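Local coordinates for carboxylesterase YBFK (Bacillus subtilis, PDB 4CCY), which hydrolyses carboxylic esters to an alcohol and a carboxylate, as a carboxylesterase of the alpha/beta hydrolase superfamily, at residues A[246-249]-A[250-253]; A[159-162]-A[163-167]; A[179-182]-A[183-187]. All coordinates share one frame; numbering follows the deposited sequence.

Contact 1: residues A[246-249]-A[250-253]; sequences MYHQ and QMAF. With NA (sodium ion), chain C.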
ATOM      1  N   MET A 246      -0.117  -9.773 -11.859  1.00 16.49           N
ATOM      2  CA  MET A 246      -1.032 -10.384 -10.897  1.00 16.67           C
ATOM      3  C   MET A 246      -2.465 -10.598 -11.391  1.00 16.68           C
ATOM      4  O   MET A 246      -3.207 -11.388 -10.805  1.00 16.80           O
ATOM      5  CB  MET A 246      -1.080  -9.558  -9.607  1.00 16.24           C
ATOM      6  CG  MET A 246       0.259  -9.344  -8.926  1.00 16.74           C
ATOM      7  SD  MET A 246      -0.008  -8.756  -7.231  1.00 17.22           S
ATOM      8  CE  MET A 246      -0.182 -10.322  -6.373  1.00 16.92           C
ATOM      9  N   TYR A 247      -2.855  -9.881 -12.446  1.00 16.70           N
ATOM     10  CA  TYR A 247      -4.200  -9.978 -13.015  1.00 16.86           C
ATOM     11  C   TYR A 247      -4.278  -9.311 -14.383  1.00 17.39           C
ATOM     12  O   TYR A 247      -3.269  -8.780 -14.885  1.00 16.94           O
ATOM     13  CB  TYR A 247      -5.254  -9.377 -12.077  1.00 16.09           C
ATOM     14  CG  TYR A 247      -4.923  -8.019 -11.495  1.00 15.59           C
ATOM     15  CD1 TYR A 247      -5.153  -6.850 -12.218  1.00 15.31           C
ATOM     16  CD2 TYR A 247      -4.404  -7.905 -10.217  1.00 15.12           C
ATOM     17  CE1 TYR A 247      -4.882  -5.608 -11.681  1.00 14.59           C
ATOM     18  CE2 TYR A 247      -4.110  -6.663  -9.680  1.00 14.73           C
ATOM     19  CZ  TYR A 247      -4.353  -5.520 -10.419  1.00 14.49           C
ATOM     20  OH  TYR A 247      -4.074  -4.277  -9.887  1.00 13.96           O
ATOM     21  N   HIS A 248      -5.468  -9.356 -14.990  1.00 17.79           N
ATOM     22  CA  HIS A 248      -5.707  -8.674 -16.263  1.00 18.49           C
ATOM     23  C   HIS A 248      -6.091  -7.256 -15.996  1.00 17.69           C
ATOM     24  O   HIS A 248      -7.269  -6.947 -15.771  1.00 17.24           O
ATOM     25  CB  HIS A 248      -6.795  -9.373 -17.076  1.00 19.51           C
ATOM     26  CG  HIS A 248      -6.357 -10.688 -17.679  1.00 20.62           C
ATOM     27  ND1 HIS A 248      -5.236 -10.808 -18.415  1.00 21.53           N
ATOM     28  CD2 HIS A 248      -6.931 -11.946 -17.633  1.00 21.19           C
ATOM     29  CE1 HIS A 248      -5.089 -12.085 -18.808  1.00 22.38           C
ATOM     30  NE2 HIS A 248      -6.128 -12.782 -18.337  1.00 22.20           N
ATOM     31  N   GLN A 249      -5.106  -6.367 -16.048  1.00 17.57           N
ATOM     32  CA  GLN A 249      -5.353  -4.959 -15.708  1.00 17.17           C
ATOM     33  C   GLN A 249      -6.307  -4.263 -16.682  1.00 17.74           C
ATOM     34  O   GLN A 249      -6.958  -3.295 -16.309  1.00 17.39           O
ATOM     35  CB  GLN A 249      -4.041  -4.177 -15.525  1.00 17.00           C
ATOM     36  CG  GLN A 249      -3.256  -3.881 -16.803  1.00 17.51           C
ATOM     37  CD  GLN A 249      -2.700  -5.123 -17.462  1.00 18.05           C
ATOM     38  OE1 GLN A 249      -2.405  -6.124 -16.803  1.00 18.15           O
ATOM     39  NE2 GLN A 249      -2.556  -5.071 -18.763  1.00 18.73           N
ATOM     40  N   GLN A 250      -6.415  -4.763 -17.916  1.00 18.85           N
ATOM     41  CA  GLN A 250      -7.387  -4.206 -18.865  1.00 19.76           C
ATOM     42  C   GLN A 250      -8.828  -4.363 -18.339  1.00 19.45           C
ATOM     43  O   GLN A 250      -9.576  -3.385 -18.270  1.00 19.17           O
ATOM     44  CB  GLN A 250      -7.233  -4.819 -20.270  1.00 21.25           C
ATOM     45  CG  GLN A 250      -8.087  -4.149 -21.344  1.00 22.77           C
ATOM     46  CD  GLN A 250      -7.807  -2.662 -21.508  1.00 23.09           C
ATOM     47  OE1 GLN A 250      -6.659  -2.210 -21.458  1.00 23.22           O
ATOM     48  NE2 GLN A 250      -8.860  -1.893 -21.720  1.00 23.90           N
ATOM     49  N   MET A 251      -9.193  -5.586 -17.957  1.00 19.44           N
ATOM     50  CA  MET A 251     -10.499  -5.877 -17.364  1.00 19.34           C
ATOM     51  C   MET A 251     -10.762  -5.092 -16.069  1.00 18.20           C
ATOM     52  O   MET A 251     -11.870  -4.640 -15.842  1.00 18.28           O
ATOM     53  CB  MET A 251     -10.641  -7.382 -17.107  1.00 20.51           C
ATOM     54  CG  MET A 251     -10.679  -8.241 -18.374  1.00 22.98           C
ATOM     55  SD  MET A 251     -10.765 -10.017 -18.035  1.00 25.57           S
ATOM     56  CE  MET A 251     -12.321 -10.156 -17.144  1.00 24.20           C
ATOM     57  N   ALA A 252      -9.751  -4.954 -15.214  1.00 17.27           N
ATOM     58  CA  ALA A 252      -9.890  -4.177 -13.983  1.00 16.22           C
ATOM     59  C   ALA A 252     -10.149  -2.708 -14.320  1.00 16.22           C
ATOM     60  O   ALA A 252     -11.053  -2.084 -13.755  1.00 16.11           O
ATOM     61  CB  ALA A 252      -8.642  -4.318 -13.131  1.00 15.58           C
ATOM     62  N   PHE A 253      -9.361  -2.175 -15.256  1.00 16.08           N
ATOM     63  CA  PHE A 253      -9.547  -0.819 -15.788  1.00 16.39           C
ATOM     64  C   PHE A 253     -10.954  -0.588 -16.369  1.00 17.23           C
ATOM     65  O   PHE A 253     -11.660   0.343 -15.954  1.00 16.67           O
ATOM     66  CB  PHE A 253      -8.455  -0.496 -16.822  1.00 16.17           C
ATOM     67  CG  PHE A 253      -8.761   0.707 -17.667  1.00 16.81           C
ATOM     68  CD1 PHE A 253      -8.506   1.990 -17.192  1.00 16.23           C
ATOM     69  CD2 PHE A 253      -9.323   0.556 -18.943  1.00 17.63           C
ATOM     70  CE1 PHE A 253      -8.798   3.100 -17.966  1.00 16.92           C
ATOM     71  CE2 PHE A 253      -9.614   1.665 -19.726  1.00 18.46           C
ATOM     72  CZ  PHE A 253      -9.352   2.940 -19.240  1.00 17.89           C
TER
HETATM   73 NA    NA C1297      -1.516  -8.251 -16.790  1.00 13.61          NA
HETATM   74  O   HOH W   1      -3.213  -8.966 -18.530  1.00 23.55           O
HETATM   75  O   HOH W   2      -0.094  -7.665 -18.682  1.00 22.41           O
HETATM   76  O   HOH W   3      -1.151 -10.874 -16.560  1.00 18.01           O
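His248 and Gln249 meet Ala252 and Phe253 in the first turn of helix 249-259, a local helix-start contact with a sodium site at its side. It lies where the loop after strand 236-241 of the alpha/beta hydrolase sheet enters the helix. The same loop carries Glu244, the probable acid of the charge relay system. His248 is the N-cap. Its carbonyl O accepts a bond of 3.2 Å from Ala252 N. Gln249 O takes the next bond of the ladder, 2.9 Å from Phe253 N.

The side chains of the turn do different work. Met251 lays its sulfur beside His248, with SD 4.1 Å from His248 CB and oblique to the imidazole. The methyl CB of Ala252 comes to 4.2 Å from CE1 of Tyr247, also obliquely. Gln249 turns back from the helix toward the metal. Its CG lies between the backbone N and the carbonyl carbon (chi1 72°), and a second bend at chi2 (-67°) brings OE1 to 2.3 Å from the sodium ion. Tyr247 O binds the same ion at 2.6 Å. Three waters and the backbone O of Glu244 complete the six ligands. His248 joins this shell indirectly: its ND1 lies 2.7 Å from water 1, which sits at the ring edge in plane and also binds the sodium. The ion thus bridges the Glu244 loop and the first helical turn.

The hydroxyl of Tyr247 is hydrogen-bonded to Pro154 O. Ala252 and Phe253 rest on Phe240 of strand 236-241, and Phe253 also reaches Ala265 and Ile267 of strand 264-268, so the helix start lies against these two parallel strands.

Contact 2: residues A[159-162]-A[163-167]; sequences ISFH and PDVYK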
ATOM      1  N   ILE A 159     -10.701  -6.658  -9.949  1.00 16.01           N
ATOM      2  CA  ILE A 159     -10.759  -7.909 -10.695  1.00 16.81           C
ATOM      3  C   ILE A 159     -10.022  -9.012  -9.905  1.00 16.78           C
ATOM      4  O   ILE A 159      -9.220  -8.707  -9.016  1.00 15.96           O
ATOM      5  CB  ILE A 159     -10.192  -7.720 -12.132  1.00 17.10           C
ATOM      6  CG1 ILE A 159     -10.860  -8.675 -13.131  1.00 18.17           C
ATOM      7  CG2 ILE A 159      -8.677  -7.822 -12.170  1.00 16.61           C
ATOM      8  CD1 ILE A 159     -12.229  -8.209 -13.588  1.00 18.96           C
ATOM      9  N   SER A 160     -10.335 -10.278 -10.202  1.00 17.60           N
ATOM     10  CA  SER A 160      -9.717 -11.447  -9.543  1.00 17.61           C
ATOM     11  C   SER A 160      -8.256 -11.641  -9.933  1.00 17.21           C
ATOM     12  O   SER A 160      -7.872 -11.332 -11.064  1.00 17.12           O
ATOM     13  CB  SER A 160     -10.468 -12.726  -9.923  1.00 19.03           C
ATOM     14  OG  SER A 160     -11.807 -12.667  -9.492  1.00 20.19           O
ATOM     15  N   PHE A 161      -7.454 -12.170  -9.008  1.00 17.02           N
ATOM     16  CA  PHE A 161      -6.051 -12.524  -9.281  1.00 17.18           C
ATOM     17  C   PHE A 161      -5.990 -13.640 -10.308  1.00 18.20           C
ATOM     18  O   PHE A 161      -6.938 -14.430 -10.422  1.00 18.67           O
ATOM     19  CB  PHE A 161      -5.370 -13.072  -8.028  1.00 17.15           C
ATOM     20  CG  PHE A 161      -4.894 -12.027  -7.056  1.00 16.24           C
ATOM     21  CD1 PHE A 161      -4.289 -10.852  -7.494  1.00 15.64           C
ATOM     22  CD2 PHE A 161      -5.002 -12.251  -5.684  1.00 16.14           C
ATOM     23  CE1 PHE A 161      -3.831  -9.906  -6.579  1.00 14.98           C
ATOM     24  CE2 PHE A 161      -4.546 -11.312  -4.764  1.00 15.37           C
ATOM     25  CZ  PHE A 161      -3.964 -10.136  -5.213  1.00 14.87           C
ATOM     26  N   HIS A 162      -4.875 -13.721 -11.038  1.00 18.48           N
ATOM     27  CA  HIS A 162      -4.542 -14.959 -11.746  1.00 19.83           C
ATOM     28  C   HIS A 162      -4.349 -16.000 -10.691  1.00 20.57           C
ATOM     29  O   HIS A 162      -3.804 -15.689  -9.638  1.00 19.37           O
ATOM     30  CB  HIS A 162      -3.239 -14.831 -12.549  1.00 19.98           C
ATOM     31  CG  HIS A 162      -3.313 -13.840 -13.691  1.00 19.79           C
ATOM     32  ND1 HIS A 162      -4.334 -13.825 -14.571  1.00 19.99           N
ATOM     33  CD2 HIS A 162      -2.438 -12.818 -14.076  1.00 19.36           C
ATOM     34  CE1 HIS A 162      -4.129 -12.843 -15.476  1.00 20.01           C
ATOM     35  NE2 HIS A 162      -2.968 -12.225 -15.166  1.00 19.70           N
ATOM     36  N   PRO A 163      -4.819 -17.244 -10.947  1.00 22.31           N
ATOM     37  CA  PRO A 163      -4.579 -18.411 -10.094  1.00 23.46           C
ATOM     38  C   PRO A 163      -3.122 -18.533  -9.594  1.00 24.17           C
ATOM     39  O   PRO A 163      -2.912 -18.930  -8.447  1.00 24.93           O
ATOM     40  CB  PRO A 163      -4.932 -19.576 -11.019  1.00 24.54           C
ATOM     41  CG  PRO A 163      -6.032 -19.038 -11.858  1.00 24.21           C
ATOM     42  CD  PRO A 163      -5.736 -17.573 -12.057  1.00 22.98           C
ATOM     43  N   ASP A 164      -2.155 -18.178 -10.451  1.00 24.87           N
ATOM     44  CA  ASP A 164      -0.712 -18.075 -10.129  1.00 25.36           C
ATOM     45  C   ASP A 164      -0.425 -17.382  -8.804  1.00 24.31           C
ATOM     46  O   ASP A 164       0.461 -17.814  -8.043  1.00 23.93           O
ATOM     47  CB  ASP A 164       0.024 -17.265 -11.224  1.00 26.66           C
ATOM     48  CG  ASP A 164       0.474 -18.118 -12.407  1.00 29.30           C
ATOM     49  OD1 ASP A 164       0.858 -19.290 -12.220  1.00 31.07           O
ATOM     50  OD2 ASP A 164       0.457 -17.607 -13.550  1.00 30.66           O
ATOM     51  N   VAL A 165      -1.152 -16.288  -8.548  1.00 22.45           N
ATOM     52  CA  VAL A 165      -0.852 -15.411  -7.413  1.00 21.54           C
ATOM     53  C   VAL A 165      -0.789 -16.189  -6.100  1.00 21.91           C
ATOM     54  O   VAL A 165       0.084 -15.957  -5.259  1.00 21.57           O
ATOM     55  CB  VAL A 165      -1.859 -14.236  -7.316  1.00 20.42           C
ATOM     56  CG1 VAL A 165      -1.672 -13.460  -6.021  1.00 19.55           C
ATOM     57  CG2 VAL A 165      -1.695 -13.311  -8.518  1.00 19.95           C
ATOM     58  N   TYR A 166      -1.701 -17.141  -5.952  1.00 20.90           N
ATOM     59  CA  TYR A 166      -1.755 -17.955  -4.752  1.00 20.91           C
ATOM     60  C   TYR A 166      -0.562 -18.911  -4.610  1.00 20.75           C
ATOM     61  O   TYR A 166      -0.143 -19.187  -3.491  1.00 20.34           O
ATOM     62  CB  TYR A 166      -3.090 -18.690  -4.681  1.00 21.83           C
ATOM     63  CG  TYR A 166      -4.260 -17.744  -4.557  1.00 22.59           C
ATOM     64  CD1 TYR A 166      -4.659 -17.260  -3.306  1.00 22.97           C
ATOM     65  CD2 TYR A 166      -4.957 -17.308  -5.683  1.00 23.40           C
ATOM     66  CE1 TYR A 166      -5.730 -16.383  -3.183  1.00 24.15           C
ATOM     67  CE2 TYR A 166      -6.036 -16.442  -5.566  1.00 24.68           C
ATOM     68  CZ  TYR A 166      -6.415 -15.983  -4.314  1.00 25.22           C
ATOM     69  OH  TYR A 166      -7.477 -15.115  -4.194  1.00 27.34           O
ATOM     70  N   LYS A 167      -0.008 -19.401  -5.724  1.00 21.40           N
ATOM     71  CA  LYS A 167       1.200 -20.242  -5.652  1.00 22.07           C
ATOM     72  C   LYS A 167       2.387 -19.431  -5.114  1.00 20.87           C
ATOM     73  O   LYS A 167       3.110 -19.902  -4.235  1.00 20.90           O
ATOM     74  CB  LYS A 167       1.544 -20.889  -7.002  1.00 23.80           C
ATOM     75  CG  LYS A 167       2.775 -21.807  -6.967  1.00 25.76           C
ATOM     76  CD  LYS A 167       3.282 -22.183  -8.364  1.00 28.34           C
ATOM     77  CE  LYS A 167       3.595 -20.927  -9.191  1.00 29.05           C
ATOM     78  NZ  LYS A 167       4.345 -21.149 -10.468  1.00 31.17           N
TER
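Phe161 and Val165 pack together where a loop enters helix 164-170, a local loop-to-helix contact in an alpha/beta hydrolase. The segment follows strand 156-157.

The main apolar contact is a CH-pi interaction. Val165 CG1 sits over one face of the Phe161 ring, 3.6 Å from its centroid and 14° off the ring normal. The two side chains cross at about a right angle. CG1 of Val165 lies anti to the backbone N (chi1 171°). This leaves the other branch, CG2, beside the root of the phenyl group, 3.7 Å from Phe161 CB. Tyr166 comes to a different part of the ring. Its OH lies at the edge of Phe161, near the ring plane and 4.1 Å from CD2.

The polar part is a single backbone bond across the segments. Val165 N donates to His162 O, and the donor stands well above the carbonyl plane. The bond runs from residue i+3 back to residue i and closes a turn at the loop-helix junction.

Outside the segment, Glu156 OE2 accepts a bond from Phe161 N, and Pro221 touches Tyr166. Phe161 lies about 6 Å, side chain to side chain, from both Ser129 and His273, the probable nucleophile and base. It is therefore near the catalytic centre. The carbonyl of His162 also meets the valine side chain, with O 3.4 Å from Val165 CG2.

Contact 3: residues A[179-182]-A[183-187]; sequences ESYI and KWITG. With NA (sodium ion), chain D.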
ATOM      1  N   GLU A 179      12.563 -14.532  -3.252  1.00 22.72           N
ATOM      2  CA  GLU A 179      13.265 -14.219  -4.502  1.00 24.34           C
ATOM      3  C   GLU A 179      12.405 -14.559  -5.708  1.00 23.77           C
ATOM      4  O   GLU A 179      12.357 -13.799  -6.675  1.00 24.06           O
ATOM      5  CB  GLU A 179      14.562 -15.017  -4.629  1.00 26.68           C
ATOM      6  CG  GLU A 179      15.354 -15.169  -3.352  1.00 28.78           C
ATOM      7  CD  GLU A 179      16.612 -14.351  -3.345  1.00 30.67           C
ATOM      8  OE1 GLU A 179      16.587 -13.210  -3.852  1.00 31.25           O
ATOM      9  OE2 GLU A 179      17.625 -14.851  -2.827  1.00 32.96           O
ATOM     10  N   SER A 180      11.767 -15.726  -5.660  1.00 23.58           N
ATOM     11  CA  SER A 180      10.855 -16.156  -6.714  1.00 23.19           C
ATOM     12  C   SER A 180       9.703 -15.149  -6.864  1.00 21.15           C
ATOM     13  O   SER A 180       9.364 -14.753  -7.972  1.00 20.93           O
ATOM     14  CB  SER A 180      10.336 -17.568  -6.418  1.00 23.82           C
ATOM     15  OG  SER A 180       9.285 -17.933  -7.298  1.00 24.00           O
ATOM     16  N   TYR A 181       9.135 -14.722  -5.742  1.00 20.13           N
ATOM     17  CA  TYR A 181       8.071 -13.717  -5.746  1.00 19.09           C
ATOM     18  C   TYR A 181       8.540 -12.413  -6.371  1.00 18.25           C
ATOM     19  O   TYR A 181       7.857 -11.831  -7.209  1.00 17.30           O
ATOM     20  CB  TYR A 181       7.626 -13.440  -4.322  1.00 19.97           C
ATOM     21  CG  TYR A 181       6.480 -12.462  -4.180  1.00 21.22           C
ATOM     22  CD1 TYR A 181       5.189 -12.835  -4.517  1.00 22.03           C
ATOM     23  CD2 TYR A 181       6.680 -11.172  -3.671  1.00 22.44           C
ATOM     24  CE1 TYR A 181       4.127 -11.954  -4.373  1.00 23.33           C
ATOM     25  CE2 TYR A 181       5.615 -10.286  -3.516  1.00 23.81           C
ATOM     26  CZ  TYR A 181       4.334 -10.694  -3.865  1.00 23.76           C
ATOM     27  OH  TYR A 181       3.240  -9.861  -3.726  1.00 24.63           O
ATOM     28  N   ILE A 182       9.715 -11.966  -5.935  1.00 18.49           N
ATOM     29  CA  ILE A 182      10.282 -10.687  -6.361  1.00 18.55           C
ATOM     30  C   ILE A 182      10.555 -10.704  -7.867  1.00 19.28           C
ATOM     31  O   ILE A 182      10.203  -9.758  -8.571  1.00 18.96           O
ATOM     32  CB  ILE A 182      11.561 -10.335  -5.556  1.00 19.05           C
ATOM     33  CG1 ILE A 182      11.189  -9.895  -4.132  1.00 18.66           C
ATOM     34  CG2 ILE A 182      12.385  -9.252  -6.264  1.00 19.54           C
ATOM     35  CD1 ILE A 182      12.363  -9.806  -3.173  1.00 19.44           C
ATOM     36  N   LYS A 183      11.157 -11.790  -8.346  1.00 20.16           N
ATOM     37  CA  LYS A 183      11.528 -11.934  -9.746  1.00 22.24           C
ATOM     38  C   LYS A 183      10.287 -11.843 -10.638  1.00 21.84           C
ATOM     39  O   LYS A 183      10.308 -11.245 -11.714  1.00 22.56           O
ATOM     40  CB  LYS A 183      12.232 -13.276  -9.935  1.00 24.50           C
ATOM     41  CG  LYS A 183      12.853 -13.522 -11.293  1.00 27.55           C
ATOM     42  CD  LYS A 183      13.324 -14.972 -11.396  1.00 30.78           C
ATOM     43  CE  LYS A 183      14.590 -15.219 -10.575  1.00 33.39           C
ATOM     44  NZ  LYS A 183      14.953 -16.664 -10.437  1.00 35.94           N
ATOM     45  N   TRP A 184       9.203 -12.423 -10.149  1.00 20.62           N
ATOM     46  CA  TRP A 184       7.945 -12.491 -10.857  1.00 20.52           C
ATOM     47  C   TRP A 184       7.221 -11.173 -10.842  1.00 19.80           C
ATOM     48  O   TRP A 184       6.745 -10.719 -11.872  1.00 20.37           O
ATOM     49  CB  TRP A 184       7.102 -13.586 -10.214  1.00 19.84           C
ATOM     50  CG  TRP A 184       5.641 -13.558 -10.559  1.00 19.85           C
ATOM     51  CD1 TRP A 184       5.044 -13.873 -11.781  1.00 20.50           C
ATOM     52  CD2 TRP A 184       4.530 -13.219  -9.656  1.00 19.32           C
ATOM     53  NE1 TRP A 184       3.678 -13.733 -11.702  1.00 20.68           N
ATOM     54  CE2 TRP A 184       3.303 -13.353 -10.451  1.00 19.90           C
ATOM     55  CE3 TRP A 184       4.433 -12.828  -8.309  1.00 18.51           C
ATOM     56  CZ2 TRP A 184       2.047 -13.106  -9.906  1.00 19.79           C
ATOM     57  CZ3 TRP A 184       3.164 -12.595  -7.778  1.00 18.36           C
ATOM     58  CH2 TRP A 184       2.003 -12.717  -8.558  1.00 18.77           C
ATOM     59  N   ILE A 185       7.139 -10.549  -9.669  1.00 22.67           N
ATOM     60  CA  ILE A 185       6.379  -9.311  -9.501  1.00 22.31           C
ATOM     61  C   ILE A 185       7.052  -8.093 -10.167  1.00 22.33           C
ATOM     62  O   ILE A 185       6.369  -7.225 -10.714  1.00 22.75           O
ATOM     63  CB  ILE A 185       6.042  -9.052  -8.007  1.00 20.76           C
ATOM     64  CG1 ILE A 185       4.804  -8.170  -7.869  1.00 21.17           C
ATOM     65  CG2 ILE A 185       7.224  -8.461  -7.246  1.00 19.31           C
ATOM     66  CD1 ILE A 185       3.516  -8.900  -8.162  1.00 23.42           C
ATOM     67  N   THR A 186       8.383  -8.045 -10.131  1.00 21.78           N
ATOM     68  CA  THR A 186       9.121  -6.941 -10.752  1.00 22.39           C
ATOM     69  C   THR A 186       9.045  -6.994 -12.266  1.00 25.09           C
ATOM     70  O   THR A 186       8.915  -5.957 -12.905  1.00 26.84           O
ATOM     71  CB  THR A 186      10.609  -6.884 -10.339  1.00 20.96           C
ATOM     72  OG1 THR A 186      11.256  -8.135 -10.633  1.00 20.59           O
ATOM     73  CG2 THR A 186      10.761  -6.524  -8.866  1.00 18.93           C
ATOM     74  N   GLY A 187       9.115  -8.201 -12.827  1.00 26.80           N
ATOM     75  CA  GLY A 187       9.181  -8.391 -14.274  1.00 29.49           C
ATOM     76  C   GLY A 187      10.611  -8.276 -14.766  1.00 30.61           C
ATOM     77  O   GLY A 187      11.521  -7.942 -14.000  1.00 29.36           O
TER
HETATM   78 NA    NA D1298      13.114  -8.120 -12.232  1.00 19.03          NA
HETATM   79  O   HOH W   4      12.621 -10.221 -12.710  1.00 21.31           O
HETATM   80  O   HOH W   5      14.477  -8.305 -10.329  1.00 17.56           O
HETATM   81  O   HOH W   6      14.855  -7.696 -13.652  1.00 17.82           O
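Tyr181 and Trp184 both start with CG anti to the backbone N (chi1 -177° and 164°), and this brings their rings together on one side of helix 175-186. The contact is the last part of an alpha-helix, with a sodium site at its C-terminal end. CE1 of Tyr181 approaches the edge of the indole near its plane, 3.6 Å from Trp184 CZ3. The two ring planes stand at 54°, so the pair is oblique. CE2 of Tyr181 lies 4.5 Å from Ile185 CG2, a looser and oblique approach.

Regular i to i+4 bonds run through the segment. Lys183 N, Trp184 N and Ile185 N donate to Glu179 O, Ser180 O and Tyr181 O in turn. The last turn has an addition. Thr186 N donates to Ile182 O at 2.9 Å, and Thr186 OG1 donates to the same oxygen at 2.8 Å. The two donors reach it from opposite faces of the carbonyl plane. The hydroxyl points its proton at Ile182 O, so lone-pair density of OG1 can face the sodium ion, 2.5 Å from OG1.

Gly187 leaves the helix with positive phi, and its carbonyl O is a second protein ligand. Tyr190 O is the third, and three waters complete the site. The ion thus joins the helix end to the chain that follows it.

Ile182 touches Gln197, Ile200 and Val201 of helix 194-205, while Trp184 stacks on Tyr168 of helix 164-170. Ile185 touches His273, the probable catalytic base. Water 4 links the metal to the helix once more. It is a sodium ligand at 2.2 Å from the ion. It also donates a hydrogen bond to Lys183 O, with its oxygen 2.7 Å from that atom.

Along the chain the order is contact 2, contact 3, contact 1, and the three meet round Met246. Contacts 1 and 2 are the closest pair, with centres about 11 Å apart. Met246 O lies 2.9 Å from His162 N, a probable hydrogen bond, and the rings of His162 and His248 meet edge-to-face. Contacts 2 and 3 touch through Val165 CG2, 3.7 Å from Trp184 CH2. Met246 CG also packs 3.4 Å from Ile185 CD1, which joins contact 1 to contact 3. Contacts 1 and 3 touch the probable Ser129-His273-Glu244 triad through Gln249 and Ile185, while Phe161 of contact 2 lies near it. Each of these two holds its own sodium ion, and the backbone O of Glu244 is a ligand of the first.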